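Local coordinates for probable 2-hydroxyhepta-2,4-diene-1,7-dioate isomerase (Thermus thermophilus, PDB 2DFU), which probably acts as a metal-dependent isomerase or hydrolase of the fumarylacetoacetate hydrolase family, working on small dicarboxylate or diketo acids, at residues L72-L80 with I203-I213; D182-N190 with G239-E247. All coordinates share one frame; numbering follows the deposited sequence.

Contact 1. Residues L72-L80 with I203-I213; sequences LPKEPGLFL and IFSVAEILSYI
Pro-76 is wedged between two aromatic rings of 203-213, its CG over the centre of the Phe-204 face, 3.6 Å from Phe-204 CG, and its CD over the face of Tyr-212. Tyr-212 leaves the helix with CG trans to the backbone nitrogen (chi1 177°), which carries the ring from CB toward 72-80. CG and CD2 then meet Pro-76 CD, which stands 3.9 Å from the ring centroid in a CH-pi contact. CE2 is touched near the ring plane by Leu-78 CD1 at 3.7 Å, while CE1 lies 3.8 Å from Glu-75 OE2, the carboxylate plane turned 65° from that of the ring. At the tip, OH shares a water with Pro-76 O, 2.9 Å from each of those two atoms. With an alanine in place of Tyr-212, the water would probably lose one of its two partners and a gap open beside Pro-76 CD and Leu-78 CD1. Ile-203 CG2 backs the Phe-204 face turned from Pro-76, and Ile-203 CD1 touches Leu-72 CD2. Arg-160 of the second subunit packs on Tyr-212. The arrangement is a proline held between two aromatic rings by CH-pi contacts, beside a helix start closed by the Ser-205/Glu-208 capping box.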
ATOM      1  N   LEU A  72      11.051  11.411  22.980  1.00 70.37           N
ATOM      2  CA  LEU A  72      11.080  10.066  22.407  1.00 70.56           C
ATOM      3  C   LEU A  72       9.693   9.434  22.448  1.00 69.62           C
ATOM      4  O   LEU A  72       9.048   9.413  23.496  1.00 70.59           O
ATOM      5  CB  LEU A  72      12.063   9.172  23.174  1.00 71.07           C
ATOM      6  CG  LEU A  72      13.551   9.538  23.163  1.00 70.73           C
ATOM      7  CD1 LEU A  72      14.328   8.538  24.009  1.00 70.11           C
ATOM      8  CD2 LEU A  72      14.069   9.545  21.736  1.00 71.09           C
ATOM      9  N   PRO A  73       9.221   8.901  21.308  1.00 68.10           N
ATOM     10  CA  PRO A  73       7.899   8.272  21.234  1.00 66.35           C
ATOM     11  C   PRO A  73       7.750   7.030  22.113  1.00 64.79           C
ATOM     12  O   PRO A  73       8.726   6.338  22.406  1.00 64.53           O
ATOM     13  CB  PRO A  73       7.751   7.959  19.745  1.00 66.59           C
ATOM     14  CG  PRO A  73       9.159   7.700  19.321  1.00 67.12           C
ATOM     15  CD  PRO A  73       9.909   8.819  20.006  1.00 67.69           C
ATOM     16  N   LYS A  74       6.513   6.769  22.532  1.00 63.97           N
ATOM     17  CA  LYS A  74       6.184   5.621  23.374  1.00 62.29           C
ATOM     18  C   LYS A  74       5.923   4.397  22.500  1.00 60.69           C
ATOM     19  O   LYS A  74       6.212   3.266  22.889  1.00 60.77           O
ATOM     20  CB  LYS A  74       4.937   5.929  24.208  1.00 64.70           C
ATOM     21  CG  LYS A  74       3.756   6.432  23.378  1.00 66.97           C
ATOM     22  CD  LYS A  74       2.462   6.509  24.187  1.00 68.41           C
ATOM     23  CE  LYS A  74       1.838   5.132  24.417  1.00 69.63           C
ATOM     24  NZ  LYS A  74       2.680   4.221  25.247  1.00 70.07           N
ATOM     25  N   GLU A  75       5.352   4.639  21.323  1.00 57.87           N
ATOM     26  CA  GLU A  75       5.057   3.578  20.365  1.00 54.00           C
ATOM     27  C   GLU A  75       5.685   3.973  19.036  1.00 50.21           C
ATOM     28  O   GLU A  75       5.896   5.158  18.764  1.00 49.32           O
ATOM     29  CB  GLU A  75       3.547   3.417  20.161  1.00 55.09           C
ATOM     30  CG  GLU A  75       2.751   3.113  21.414  1.00 59.94           C
ATOM     31  CD  GLU A  75       1.299   2.773  21.112  1.00 60.92           C
ATOM     32  OE1 GLU A  75       0.660   3.514  20.336  1.00 61.86           O
ATOM     33  OE2 GLU A  75       0.795   1.766  21.656  1.00 62.70           O
ATOM     34  N   PRO A  76       5.997   2.984  18.186  1.00 46.97           N
ATOM     35  CA  PRO A  76       6.598   3.300  16.888  1.00 44.02           C
ATOM     36  C   PRO A  76       5.629   4.121  16.035  1.00 41.02           C
ATOM     37  O   PRO A  76       4.470   3.747  15.885  1.00 39.87           O
ATOM     38  CB  PRO A  76       6.854   1.923  16.279  1.00 43.75           C
ATOM     39  CG  PRO A  76       7.003   1.028  17.479  1.00 44.73           C
ATOM     40  CD  PRO A  76       5.921   1.528  18.394  1.00 45.77           C
ATOM     41  N   GLY A  77       6.089   5.251  15.508  1.00 40.59           N
ATOM     42  CA  GLY A  77       5.242   6.057  14.648  1.00 38.62           C
ATOM     43  C   GLY A  77       5.323   5.377  13.294  1.00 38.27           C
ATOM     44  O   GLY A  77       6.414   4.983  12.880  1.00 39.41           O
ATOM     45  N   LEU A  78       4.197   5.225  12.601  1.00 37.38           N
ATOM     46  CA  LEU A  78       4.210   4.540  11.311  1.00 33.89           C
ATOM     47  C   LEU A  78       3.593   5.312  10.153  1.00 34.68           C
ATOM     48  O   LEU A  78       2.756   6.192  10.348  1.00 35.34           O
ATOM     49  CB  LEU A  78       3.463   3.211  11.427  1.00 33.22           C
ATOM     50  CG  LEU A  78       3.855   2.215  12.521  1.00 35.95           C
ATOM     51  CD1 LEU A  78       2.791   1.128  12.599  1.00 34.59           C
ATOM     52  CD2 LEU A  78       5.218   1.608  12.233  1.00 32.60           C
ATOM     53  N   PHE A  79       4.025   4.975   8.941  1.00 32.71           N
ATOM     54  CA  PHE A  79       3.467   5.564   7.733  1.00 32.06           C
ATOM     55  C   PHE A  79       3.647   4.570   6.594  1.00 31.18           C
ATOM     56  O   PHE A  79       4.510   3.688   6.655  1.00 30.71           O
ATOM     57  CB  PHE A  79       4.096   6.929   7.395  1.00 32.19           C
ATOM     58  CG  PHE A  79       5.569   6.888   7.109  1.00 31.99           C
ATOM     59  CD1 PHE A  79       6.495   7.020   8.138  1.00 32.53           C
ATOM     60  CD2 PHE A  79       6.031   6.775   5.802  1.00 31.28           C
ATOM     61  CE1 PHE A  79       7.866   7.045   7.866  1.00 31.60           C
ATOM     62  CE2 PHE A  79       7.398   6.798   5.519  1.00 31.55           C
ATOM     63  CZ  PHE A  79       8.316   6.935   6.550  1.00 31.49           C
ATOM     64  N   LEU A  80       2.818   4.700   5.564  1.00 31.71           N
ATOM     65  CA  LEU A  80       2.862   3.785   4.426  1.00 30.36           C
ATOM     66  C   LEU A  80       3.443   4.378   3.154  1.00 29.52           C
ATOM     67  O   LEU A  80       3.462   5.592   2.957  1.00 29.26           O
ATOM     68  CB  LEU A  80       1.451   3.282   4.107  1.00 29.34           C
ATOM     69  CG  LEU A  80       0.664   2.605   5.228  1.00 33.07           C
ATOM     70  CD1 LEU A  80      -0.805   2.506   4.819  1.00 33.03           C
ATOM     71  CD2 LEU A  80       1.241   1.217   5.521  1.00 34.51           C
ATOM     72  N   ILE A 203      15.432   2.855  19.057  1.00 38.82           N
ATOM     73  CA  ILE A 203      14.491   3.050  20.149  1.00 38.27           C
ATOM     74  C   ILE A 203      13.624   1.799  20.207  1.00 39.61           C
ATOM     75  O   ILE A 203      13.365   1.249  21.282  1.00 39.93           O
ATOM     76  CB  ILE A 203      13.618   4.285  19.894  1.00 38.00           C
ATOM     77  CG1 ILE A 203      14.512   5.529  19.843  1.00 36.24           C
ATOM     78  CG2 ILE A 203      12.539   4.397  20.962  1.00 38.46           C
ATOM     79  CD1 ILE A 203      13.789   6.808  19.485  1.00 36.68           C
ATOM     80  N   PHE A 204      13.189   1.351  19.033  1.00 39.56           N
ATOM     81  CA  PHE A 204      12.374   0.147  18.915  1.00 38.33           C
ATOM     82  C   PHE A 204      13.159  -0.832  18.062  1.00 38.34           C
ATOM     83  O   PHE A 204      13.613  -0.488  16.967  1.00 38.42           O
ATOM     84  CB  PHE A 204      11.047   0.460  18.224  1.00 39.12           C
ATOM     85  CG  PHE A 204      10.253   1.528  18.907  1.00 39.74           C
ATOM     86  CD1 PHE A 204       9.650   1.282  20.133  1.00 38.39           C
ATOM     87  CD2 PHE A 204      10.137   2.792  18.338  1.00 39.59           C
ATOM     88  CE1 PHE A 204       8.942   2.280  20.787  1.00 41.47           C
ATOM     89  CE2 PHE A 204       9.429   3.805  18.984  1.00 40.24           C
ATOM     90  CZ  PHE A 204       8.831   3.548  20.213  1.00 40.80           C
ATOM     91  N   SER A 205      13.336  -2.045  18.566  1.00 35.57           N
ATOM     92  CA  SER A 205      14.061  -3.058  17.821  1.00 35.52           C
ATOM     93  C   SER A 205      13.215  -3.516  16.630  1.00 35.03           C
ATOM     94  O   SER A 205      12.007  -3.258  16.561  1.00 34.86           O
ATOM     95  CB  SER A 205      14.361  -4.263  18.715  1.00 34.41           C
ATOM     96  OG  SER A 205      13.184  -5.029  18.939  1.00 35.72           O
ATOM     97  N   VAL A 206      13.853  -4.203  15.693  1.00 34.16           N
ATOM     98  CA  VAL A 206      13.148  -4.716  14.528  1.00 33.86           C
ATOM     99  C   VAL A 206      12.046  -5.666  14.988  1.00 34.64           C
ATOM    100  O   VAL A 206      10.921  -5.614  14.497  1.00 34.61           O
ATOM    101  CB  VAL A 206      14.117  -5.465  13.589  1.00 32.46           C
ATOM    102  CG1 VAL A 206      13.341  -6.168  12.478  1.00 28.68           C
ATOM    103  CG2 VAL A 206      15.122  -4.479  13.011  1.00 29.41           C
ATOM    104  N   ALA A 207      12.376  -6.529  15.943  1.00 35.83           N
ATOM    105  CA  ALA A 207      11.411  -7.487  16.466  1.00 35.62           C
ATOM    106  C   ALA A 207      10.200  -6.788  17.079  1.00 35.91           C
ATOM    107  O   ALA A 207       9.068  -7.241  16.918  1.00 35.13           O
ATOM    108  CB  ALA A 207      12.080  -8.386  17.494  1.00 36.77           C
ATOM    109  N   GLU A 208      10.441  -5.679  17.774  1.00 36.33           N
ATOM    110  CA  GLU A 208       9.362  -4.923  18.407  1.00 37.53           C
ATOM    111  C   GLU A 208       8.499  -4.209  17.368  1.00 37.23           C
ATOM    112  O   GLU A 208       7.281  -4.106  17.519  1.00 36.90           O
ATOM    113  CB  GLU A 208       9.938  -3.898  19.389  1.00 39.76           C
ATOM    114  CG  GLU A 208      10.752  -4.524  20.516  1.00 43.95           C
ATOM    115  CD  GLU A 208      11.319  -3.502  21.487  1.00 46.48           C
ATOM    116  OE1 GLU A 208      11.951  -2.521  21.040  1.00 45.40           O
ATOM    117  OE2 GLU A 208      11.139  -3.690  22.708  1.00 50.84           O
ATOM    118  N   ILE A 209       9.137  -3.710  16.315  1.00 36.02           N
ATOM    119  CA  ILE A 209       8.425  -3.017  15.254  1.00 33.97           C
ATOM    120  C   ILE A 209       7.469  -3.967  14.535  1.00 33.17           C
ATOM    121  O   ILE A 209       6.291  -3.659  14.367  1.00 31.78           O
ATOM    122  CB  ILE A 209       9.412  -2.413  14.238  1.00 34.45           C
ATOM    123  CG1 ILE A 209      10.166  -1.261  14.902  1.00 32.55           C
ATOM    124  CG2 ILE A 209       8.671  -1.956  12.977  1.00 33.26           C
ATOM    125  CD1 ILE A 209      11.273  -0.673  14.056  1.00 33.33           C
ATOM    126  N   LEU A 210       7.979  -5.124  14.123  1.00 33.24           N
ATOM    127  CA  LEU A 210       7.156  -6.106  13.426  1.00 33.82           C
ATOM    128  C   LEU A 210       6.012  -6.564  14.316  1.00 35.79           C
ATOM    129  O   LEU A 210       4.873  -6.695  13.859  1.00 35.26           O
ATOM    130  CB  LEU A 210       7.992  -7.319  13.020  1.00 34.36           C
ATOM    131  CG  LEU A 210       9.135  -7.078  12.031  1.00 34.45           C
ATOM    132  CD1 LEU A 210       9.909  -8.369  11.846  1.00 32.09           C
ATOM    133  CD2 LEU A 210       8.588  -6.576  10.697  1.00 31.45           C
ATOM    134  N   SER A 211       6.325  -6.813  15.587  1.00 35.18           N
ATOM    135  CA  SER A 211       5.330  -7.257  16.558  1.00 36.32           C
ATOM    136  C   SER A 211       4.231  -6.209  16.706  1.00 36.00           C
ATOM    137  O   SER A 211       3.042  -6.527  16.651  1.00 36.49           O
ATOM    138  CB  SER A 211       5.992  -7.493  17.921  1.00 37.20           C
ATOM    139  OG  SER A 211       5.030  -7.818  18.908  1.00 40.81           O
ATOM    140  N   TYR A 212       4.642  -4.961  16.903  1.00 33.76           N
ATOM    141  CA  TYR A 212       3.706  -3.859  17.059  1.00 34.11           C
ATOM    142  C   TYR A 212       2.762  -3.785  15.865  1.00 34.61           C
ATOM    143  O   TYR A 212       1.540  -3.778  16.023  1.00 34.71           O
ATOM    144  CB  TYR A 212       4.460  -2.537  17.204  1.00 34.09           C
ATOM    145  CG  TYR A 212       3.537  -1.344  17.302  1.00 38.79           C
ATOM    146  CD1 TYR A 212       2.740  -1.142  18.431  1.00 38.86           C
ATOM    147  CD2 TYR A 212       3.428  -0.439  16.248  1.00 37.97           C
ATOM    148  CE1 TYR A 212       1.854  -0.067  18.501  1.00 40.58           C
ATOM    149  CE2 TYR A 212       2.552   0.632  16.307  1.00 39.60           C
ATOM    150  CZ  TYR A 212       1.767   0.815  17.434  1.00 41.69           C
ATOM    151  OH  TYR A 212       0.899   1.882  17.485  1.00 44.11           O
ATOM    152  N   ILE A 213       3.332  -3.736  14.667  1.00 33.23           N
ATOM    153  CA  ILE A 213       2.531  -3.669  13.454  1.00 31.65           C
ATOM    154  C   ILE A 213       1.521  -4.809  13.394  1.00 31.55           C
ATOM    155  O   ILE A 213       0.356  -4.587  13.081  1.00 30.40           O
ATOM    156  CB  ILE A 213       3.427  -3.730  12.186  1.00 30.93           C
ATOM    157  CG1 ILE A 213       4.309  -2.480  12.111  1.00 27.75           C
ATOM    158  CG2 ILE A 213       2.567  -3.841  10.936  1.00 28.57           C
ATOM    159  CD1 ILE A 213       5.421  -2.585  11.083  1.00 27.60           C
TER
HETATM  160  O   HOH W   1       1.609   3.935  15.536  1.00 47.91           O

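Contact 2. Residues D182-N190 with G239-E247; sequences DTWVRTYVN and GDRLEVAVE
Arg-186 and Glu-247 form a salt bridge across the two antiparallel strands: NH1 reaches OE2 at 2.8 Å, almost straight (173° at the hydrogen), with guanidinium and carboxylate nearly coplanar. OE2 receives it on its anti lone pair. The Arg-186 chain, extended from CG to NE (chi3 175°), carries the guanidinium there. Close by, Thr-183 OG1 donates to Glu-247 O at 2.6 Å, a short bond that ties the end of the second strand to the start of the first. At the far end Asn-190 N donates to Arg-241 O, while its side-chain OD1 accepts from Arg-241 N at 3.0 Å, the place a backbone carbonyl would take in a continuing strand; its ND2 donates to Asp-240 OD1, 2.9 Å away, from above the carboxylate plane. Between these ends, Arg-186/Ala-245 and Tyr-188/Glu-243 are hydrogen-bonded pairs, each joined by two backbone bonds.

Farther out, a water bridges Arg-186 NH1 and Ala-245 O, lying in the guanidinium plane. Arg-186 NE is engaged by Glu-196 in a second salt bridge, and NH2 lies 3.6 Å above the Trp-184 ring, toward its rim, so the guanidinium is fixed from several sides. Trp-184 in turn stacks with His-198. Arg-237 N holds Asp-240 OD2, and Gln-195 takes the hydroxyl of Thr-187.

Arg-186, Tyr-188, Glu-243 and Ala-245 lie on one face of the sheet; Val-185, Thr-187, Val-189, Leu-242, Val-244 and Val-246 share the opposite one, where Val-185 CG2 and Val-246 CG2 come within 4.2 Å. These pack toward strands 111-121 and 137-148: Val-244 and Val-246 touch Val-142, and Val-189 and Leu-242 touch Tyr-113. Within their own sheet the pair is central, with strand 192-198 beside 184-189 and strand 250-259 beside 241-246.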
ATOM      1  N   ASP A 182      22.663  -5.416  15.620  1.00 36.59           N
ATOM      2  CA  ASP A 182      24.112  -5.311  15.736  1.00 39.06           C
ATOM      3  C   ASP A 182      24.790  -5.036  14.394  1.00 38.04           C
ATOM      4  O   ASP A 182      25.618  -5.820  13.935  1.00 39.46           O
ATOM      5  CB  ASP A 182      24.692  -6.584  16.365  1.00 42.04           C
ATOM      6  CG  ASP A 182      26.155  -6.422  16.774  1.00 47.25           C
ATOM      7  OD1 ASP A 182      26.527  -5.323  17.247  1.00 47.81           O
ATOM      8  OD2 ASP A 182      26.928  -7.396  16.626  1.00 50.67           O
ATOM      9  N   THR A 183      24.428  -3.924  13.763  1.00 37.81           N
ATOM     10  CA  THR A 183      25.024  -3.554  12.489  1.00 36.83           C
ATOM     11  C   THR A 183      25.024  -2.036  12.325  1.00 36.40           C
ATOM     12  O   THR A 183      24.411  -1.317  13.115  1.00 35.61           O
ATOM     13  CB  THR A 183      24.280  -4.216  11.299  1.00 38.76           C
ATOM     14  OG1 THR A 183      25.057  -4.061  10.104  1.00 41.64           O
ATOM     15  CG2 THR A 183      22.913  -3.579  11.091  1.00 37.83           C
ATOM     16  N   TRP A 184      25.729  -1.549  11.311  1.00 35.53           N
ATOM     17  CA  TRP A 184      25.807  -0.116  11.061  1.00 35.15           C
ATOM     18  C   TRP A 184      25.177   0.292   9.737  1.00 34.30           C
ATOM     19  O   TRP A 184      25.245  -0.434   8.741  1.00 31.66           O
ATOM     20  CB  TRP A 184      27.265   0.359  11.065  1.00 37.59           C
ATOM     21  CG  TRP A 184      27.936   0.272  12.390  1.00 42.53           C
ATOM     22  CD1 TRP A 184      28.437  -0.848  12.983  1.00 44.58           C
ATOM     23  CD2 TRP A 184      28.160   1.350  13.309  1.00 43.41           C
ATOM     24  NE1 TRP A 184      28.959  -0.538  14.218  1.00 44.47           N
ATOM     25  CE2 TRP A 184      28.803   0.803  14.443  1.00 43.93           C
ATOM     26  CE3 TRP A 184      27.880   2.722  13.284  1.00 42.40           C
ATOM     27  CZ2 TRP A 184      29.171   1.583  15.547  1.00 44.24           C
ATOM     28  CZ3 TRP A 184      28.246   3.498  14.382  1.00 44.35           C
ATOM     29  CH2 TRP A 184      28.884   2.923  15.498  1.00 43.98           C
ATOM     30  N   VAL A 185      24.572   1.471   9.742  1.00 33.98           N
ATOM     31  CA  VAL A 185      23.946   2.034   8.560  1.00 35.15           C
ATOM     32  C   VAL A 185      24.707   3.323   8.244  1.00 34.79           C
ATOM     33  O   VAL A 185      24.732   4.244   9.055  1.00 35.12           O
ATOM     34  CB  VAL A 185      22.457   2.380   8.821  1.00 35.08           C
ATOM     35  CG1 VAL A 185      21.871   3.071   7.615  1.00 34.23           C
ATOM     36  CG2 VAL A 185      21.668   1.111   9.141  1.00 36.14           C
ATOM     37  N   ARG A 186      25.331   3.381   7.072  1.00 33.77           N
ATOM     38  CA  ARG A 186      26.078   4.564   6.673  1.00 33.62           C
ATOM     39  C   ARG A 186      25.625   5.076   5.306  1.00 33.30           C
ATOM     40  O   ARG A 186      25.511   4.311   4.344  1.00 33.73           O
ATOM     41  CB  ARG A 186      27.578   4.250   6.647  1.00 33.32           C
ATOM     42  CG  ARG A 186      28.147   3.810   7.995  1.00 35.22           C
ATOM     43  CD  ARG A 186      29.660   3.649   7.926  1.00 37.12           C
ATOM     44  NE  ARG A 186      30.251   3.336   9.226  1.00 38.57           N
ATOM     45  CZ  ARG A 186      30.371   2.110   9.726  1.00 40.27           C
ATOM     46  NH1 ARG A 186      29.940   1.064   9.036  1.00 39.89           N
ATOM     47  NH2 ARG A 186      30.933   1.928  10.915  1.00 40.04           N
ATOM     48  N   THR A 187      25.371   6.378   5.229  1.00 33.86           N
ATOM     49  CA  THR A 187      24.926   7.013   3.995  1.00 33.74           C
ATOM     50  C   THR A 187      25.995   7.962   3.470  1.00 34.58           C
ATOM     51  O   THR A 187      26.535   8.769   4.221  1.00 35.12           O
ATOM     52  CB  THR A 187      23.639   7.835   4.221  1.00 33.67           C
ATOM     53  OG1 THR A 187      22.595   6.979   4.697  1.00 33.40           O
ATOM     54  CG2 THR A 187      23.195   8.493   2.926  1.00 33.55           C
ATOM     55  N   TYR A 188      26.294   7.858   2.180  1.00 35.28           N
ATOM     56  CA  TYR A 188      27.286   8.718   1.543  1.00 33.78           C
ATOM     57  C   TYR A 188      26.637   9.461   0.379  1.00 34.40           C
ATOM     58  O   TYR A 188      25.898   8.873  -0.408  1.00 33.64           O
ATOM     59  CB  TYR A 188      28.464   7.895   1.006  1.00 32.94           C
ATOM     60  CG  TYR A 188      29.198   7.084   2.052  1.00 34.54           C
ATOM     61  CD1 TYR A 188      28.731   5.831   2.446  1.00 34.01           C
ATOM     62  CD2 TYR A 188      30.355   7.576   2.658  1.00 34.06           C
ATOM     63  CE1 TYR A 188      29.396   5.086   3.415  1.00 35.06           C
ATOM     64  CE2 TYR A 188      31.027   6.842   3.631  1.00 35.02           C
ATOM     65  CZ  TYR A 188      30.541   5.599   4.004  1.00 36.06           C
ATOM     66  OH  TYR A 188      31.192   4.874   4.970  1.00 37.63           O
ATOM     67  N   VAL A 189      26.901  10.758   0.284  1.00 34.52           N
ATOM     68  CA  VAL A 189      26.363  11.553  -0.809  1.00 35.06           C
ATOM     69  C   VAL A 189      27.540  12.216  -1.523  1.00 35.62           C
ATOM     70  O   VAL A 189      28.307  12.971  -0.920  1.00 35.63           O
ATOM     71  CB  VAL A 189      25.371  12.618  -0.302  1.00 34.56           C
ATOM     72  CG1 VAL A 189      24.913  13.488  -1.456  1.00 33.03           C
ATOM     73  CG2 VAL A 189      24.164  11.937   0.348  1.00 33.78           C
ATOM     74  N   ASN A 190      27.687  11.904  -2.804  1.00 34.42           N
ATOM     75  CA  ASN A 190      28.776  12.435  -3.607  1.00 36.87           C
ATOM     76  C   ASN A 190      30.132  12.145  -2.949  1.00 37.06           C
ATOM     77  O   ASN A 190      31.013  13.002  -2.883  1.00 36.62           O
ATOM     78  CB  ASN A 190      28.570  13.936  -3.839  1.00 35.28           C
ATOM     79  CG  ASN A 190      27.258  14.232  -4.560  1.00 37.77           C
ATOM     80  OD1 ASN A 190      26.855  13.492  -5.464  1.00 35.77           O
ATOM     81  ND2 ASN A 190      26.589  15.315  -4.169  1.00 35.02           N
ATOM     82  N   GLY A 239      21.205  15.058  -9.727  1.00 34.10           N
ATOM     83  CA  GLY A 239      22.554  14.591  -9.982  1.00 34.16           C
ATOM     84  C   GLY A 239      23.280  13.995  -8.792  1.00 34.37           C
ATOM     85  O   GLY A 239      24.345  13.406  -8.962  1.00 36.23           O
ATOM     86  N   ASP A 240      22.734  14.143  -7.589  1.00 34.28           N
ATOM     87  CA  ASP A 240      23.389  13.572  -6.419  1.00 33.99           C
ATOM     88  C   ASP A 240      23.511  12.055  -6.522  1.00 35.07           C
ATOM     89  O   ASP A 240      22.566  11.369  -6.924  1.00 33.41           O
ATOM     90  CB  ASP A 240      22.628  13.905  -5.133  1.00 34.50           C
ATOM     91  CG  ASP A 240      22.929  15.292  -4.610  1.00 36.51           C
ATOM     92  OD1 ASP A 240      23.930  15.911  -5.045  1.00 35.61           O
ATOM     93  OD2 ASP A 240      22.160  15.759  -3.744  1.00 36.28           O
ATOM     94  N   ARG A 241      24.685  11.542  -6.160  1.00 33.90           N
ATOM     95  CA  ARG A 241      24.940  10.109  -6.172  1.00 35.73           C
ATOM     96  C   ARG A 241      24.945   9.623  -4.733  1.00 36.15           C
ATOM     97  O   ARG A 241      25.705  10.127  -3.905  1.00 37.50           O
ATOM     98  CB  ARG A 241      26.286   9.810  -6.830  1.00 35.83           C
ATOM     99  CG  ARG A 241      26.291  10.061  -8.328  1.00 38.31           C
ATOM    100  CD  ARG A 241      27.624   9.671  -8.935  1.00 39.49           C
ATOM    101  NE  ARG A 241      27.544   9.618 -10.387  1.00 42.22           N
ATOM    102  CZ  ARG A 241      28.534   9.216 -11.174  1.00 45.08           C
ATOM    103  NH1 ARG A 241      29.691   8.829 -10.646  1.00 43.71           N
ATOM    104  NH2 ARG A 241      28.362   9.196 -12.489  1.00 45.57           N
ATOM    105  N   LEU A 242      24.093   8.649  -4.432  1.00 35.68           N
ATOM    106  CA  LEU A 242      23.843   8.146  -3.090  1.00 36.29           C
ATOM    107  C   LEU A 242      24.271   6.686  -2.906  1.00 34.84           C
ATOM    108  O   LEU A 242      24.071   5.812  -3.742  1.00 33.10           O
ATOM    109  CB  LEU A 242      22.362   8.270  -2.764  1.00 39.98           C
ATOM    110  CG  LEU A 242      21.933   9.693  -2.448  1.00 42.55           C
ATOM    111  CD1 LEU A 242      21.564  10.469  -3.709  1.00 46.65           C
ATOM    112  CD2 LEU A 242      20.693   9.741  -1.562  1.00 45.19           C
ATOM    113  N   GLU A 243      24.883   6.474  -1.752  1.00 35.66           N
ATOM    114  CA  GLU A 243      25.330   5.146  -1.386  1.00 37.48           C
ATOM    115  C   GLU A 243      24.960   4.868   0.070  1.00 37.06           C
ATOM    116  O   GLU A 243      25.354   5.582   0.971  1.00 38.52           O
ATOM    117  CB  GLU A 243      26.853   5.188  -1.518  1.00 41.45           C
ATOM    118  CG  GLU A 243      27.548   3.836  -1.427  1.00 49.30           C
ATOM    119  CD  GLU A 243      29.030   4.058  -1.680  1.00 53.36           C
ATOM    120  OE1 GLU A 243      29.839   3.319  -1.134  1.00 56.08           O
ATOM    121  OE2 GLU A 243      29.371   5.009  -2.387  1.00 57.00           O
ATOM    122  N   VAL A 244      24.144   3.820   0.285  1.00 34.27           N
ATOM    123  CA  VAL A 244      23.885   3.439   1.667  1.00 31.76           C
ATOM    124  C   VAL A 244      24.470   2.069   1.986  1.00 31.09           C
ATOM    125  O   VAL A 244      24.077   1.058   1.419  1.00 30.00           O
ATOM    126  CB  VAL A 244      22.375   3.422   1.920  1.00 30.98           C
ATOM    127  CG1 VAL A 244      22.097   3.111   3.393  1.00 29.31           C
ATOM    128  CG2 VAL A 244      21.776   4.768   1.576  1.00 32.26           C
ATOM    129  N   ALA A 245      25.464   2.010   2.861  1.00 30.90           N
ATOM    130  CA  ALA A 245      26.109   0.751   3.173  1.00 30.27           C
ATOM    131  C   ALA A 245      25.663   0.234   4.534  1.00 30.86           C
ATOM    132  O   ALA A 245      25.682   0.963   5.525  1.00 29.25           O
ATOM    133  CB  ALA A 245      27.617   0.921   3.142  1.00 30.00           C
ATOM    134  N   VAL A 246      25.241  -1.026   4.561  1.00 30.63           N
ATOM    135  CA  VAL A 246      24.799  -1.668   5.788  1.00 29.48           C
ATOM    136  C   VAL A 246      25.687  -2.885   5.957  1.00 30.32           C
ATOM    137  O   VAL A 246      25.714  -3.770   5.098  1.00 29.56           O
ATOM    138  CB  VAL A 246      23.321  -2.109   5.694  1.00 30.64           C
ATOM    139  CG1 VAL A 246      22.932  -2.907   6.935  1.00 30.43           C
ATOM    140  CG2 VAL A 246      22.427  -0.888   5.565  1.00 29.35           C
ATOM    141  N   GLU A 247      26.436  -2.916   7.053  1.00 32.07           N
ATOM    142  CA  GLU A 247      27.344  -4.018   7.315  1.00 34.63           C
ATOM    143  C   GLU A 247      26.626  -5.356   7.340  1.00 33.68           C
ATOM    144  O   GLU A 247      25.561  -5.494   7.940  1.00 34.05           O
ATOM    145  CB  GLU A 247      28.092  -3.789   8.634  1.00 38.07           C
ATOM    146  CG  GLU A 247      29.294  -2.856   8.499  1.00 45.78           C
ATOM    147  CD  GLU A 247      29.999  -2.602   9.824  1.00 50.61           C
ATOM    148  OE1 GLU A 247      30.161  -3.562  10.611  1.00 54.86           O
ATOM    149  OE2 GLU A 247      30.402  -1.445  10.078  1.00 52.23           O
TER
HETATM  150  O   HOH W   2      28.211   0.299   6.935  1.00 38.30           O

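From the N terminus the segments come in the order 72-80, 182-190, 203-213, 239-247, so the contacts cross rather than nest. Contact 1 closes the longer loop, of 122 residues, joining the approach to strand 78-81 to helix 206-214; the first strand of contact 2 lies inside that loop. Contact 2 closes a 48-residue loop that contains strand 192-198 and the helix of contact 1. The contacts do not touch: their centres are 23 Å apart and their nearest atoms about 8 Å. Contact 1 involves the helix that packs on strands 50-53 and 224-226, near the second subunit, whereas contact 2 builds the middle of the five-stranded sheet.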